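Local structure of putative angiotensinogen (Lampetra fluviatilis, 5INW) at residues P110-S115 and A410-G415. The protein is a serpin-family angiotensinogen that binds heparin, which promotes its inhibition of thrombin. The protein carries 1 engineered substitution. Residues are numbered along the deposited sequence; the frame is centred on the assembly and turned at random.
Sequences PLSIAS and AETVVG
Thr412 and Ser112 meet hydroxyl to hydroxyl where the first turn of helix 110-122 lies beneath strand 405-417, the two short segments running nearly parallel at 21° with their axes 7.7 Å apart. From Thr412 the CB atom points at the helix and sits 3.5 Å from Ser112 OG. One bond further out, OG1 stands anti to the carbonyl carbon (chi1 -50°), which carries it across to a hydrogen bond of 2.6 Å with Ser112 OG. Thr412 OG1 also rests 3.7 Å from Ile113 CG1. The Ile113 chain passes at about a right angle to that of Thr412, so the hydroxyl has aliphatic carbon on one flank and its polar partner on another. Ser112 turns OG anti to its own backbone N (chi1 -175°) to reach the strand. In the reactive-loop-cleaved serpin, strand 405-417 is the N-terminal limb of the cleaved reactive-centre loop, inserted as an extra strand of the large sheet between strands 238-251 and 389-401, and the site beneath it corresponds to the serpin shutter. There His395 ND1 is hydrogen-bonded to Thr412 OG1, and Asn244 OD1 to Ser112 OG, so both buried hydroxyls have a second polar partner, each from a strand flanking the inserted one. Strand alternation repeats the inward pattern two residues earlier: Ala410 CB comes to 4.3 Å from Ser112 CB, while Glu411, between Ala410 and Thr412 in sequence, starts off away from the helix. Phe26 of the separate C-terminal peptide chain also packs on Ala410, and Ile25 of that chain on Pro110.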
# COMPACT_ATOMS: atom_id res chain seq x y z
N PRO A 110 2.63 0.61 -0.15
CA PRO A 110 4.07 0.31 -0.27
C PRO A 110 4.59 -0.63 0.76
O PRO A 110 5.42 -1.46 0.41
CB PRO A 110 4.76 1.68 -0.14
CG PRO A 110 3.73 2.68 -0.51
CD PRO A 110 2.39 2.07 -0.12
N LEU A 111 4.12 -0.55 2.00
CA LEU A 111 4.53 -1.49 3.06
C LEU A 111 4.24 -2.95 2.77
O LEU A 111 5.07 -3.82 3.08
CB LEU A 111 3.85 -1.18 4.39
CG LEU A 111 4.31 0.06 5.14
CD1 LEU A 111 3.44 0.19 6.37
CD2 LEU A 111 5.78 0.00 5.55
N SER A 112 3.04 -3.20 2.25
CA SER A 112 2.62 -4.55 1.95
C SER A 112 3.54 -5.12 0.89
O SER A 112 4.03 -6.24 1.02
CB SER A 112 1.18 -4.61 1.44
OG SER A 112 0.77 -5.96 1.27
N ILE A 113 3.78 -4.33 -0.15
CA ILE A 113 4.60 -4.79 -1.22
C ILE A 113 6.06 -4.95 -0.77
O ILE A 113 6.74 -5.92 -1.16
CB ILE A 113 4.48 -3.90 -2.46
CG1 ILE A 113 3.05 -3.93 -2.97
CG2 ILE A 113 5.40 -4.42 -3.59
CD1 ILE A 113 2.76 -2.92 -4.09
N ALA A 114 6.55 -4.02 0.04
CA ALA A 114 7.94 -4.12 0.56
C ALA A 114 8.13 -5.34 1.47
O ALA A 114 9.20 -5.96 1.47
CB ALA A 114 8.34 -2.86 1.29
N SER A 115 7.09 -5.67 2.25
CA SER A 115 7.15 -6.82 3.10
C SER A 115 7.23 -8.09 2.30
O SER A 115 8.03 -8.98 2.64
CB SER A 115 5.96 -6.89 4.00
OG SER A 115 5.98 -5.77 4.80
N ALA A 410 -4.94 -3.90 2.16
CA ALA A 410 -4.12 -4.33 1.02
C ALA A 410 -3.66 -5.75 1.22
O ALA A 410 -3.57 -6.22 2.33
CB ALA A 410 -2.90 -3.42 0.85
N GLU A 411 -3.31 -6.40 0.12
CA GLU A 411 -2.92 -7.82 0.08
C GLU A 411 -1.91 -7.97 -1.04
O GLU A 411 -2.23 -7.64 -2.18
CB GLU A 411 -4.11 -8.60 -0.39
CG GLU A 411 -5.40 -8.41 0.38
CD GLU A 411 -6.54 -9.24 -0.17
OE1 GLU A 411 -6.55 -9.58 -1.39
OE2 GLU A 411 -7.46 -9.54 0.62
N THR A 412 -0.70 -8.43 -0.71
CA THR A 412 0.27 -8.79 -1.71
C THR A 412 0.53 -10.28 -1.64
O THR A 412 0.77 -10.82 -0.57
CB THR A 412 1.56 -8.09 -1.42
OG1 THR A 412 1.25 -6.70 -1.21
CG2 THR A 412 2.56 -8.27 -2.55
N VAL A 413 0.49 -10.93 -2.79
CA VAL A 413 0.68 -12.35 -2.93
C VAL A 413 1.83 -12.58 -3.92
O VAL A 413 1.81 -12.04 -5.01
CB VAL A 413 -0.61 -13.04 -3.42
CG1 VAL A 413 -0.41 -14.53 -3.59
CG2 VAL A 413 -1.68 -12.83 -2.42
N VAL A 414 2.76 -13.48 -3.57
CA VAL A 414 3.89 -13.85 -4.42
C VAL A 414 3.86 -15.34 -4.62
O VAL A 414 3.71 -16.08 -3.67
CB VAL A 414 5.22 -13.49 -3.76
CG1 VAL A 414 6.38 -13.73 -4.73
CG2 VAL A 414 5.23 -12.02 -3.32
N GLY A 415 3.97 -15.81 -5.85
CA GLY A 415 3.92 -17.25 -6.10
C GLY A 415 5.27 -17.64 -6.61
O GLY A 415 5.77 -17.00 -7.54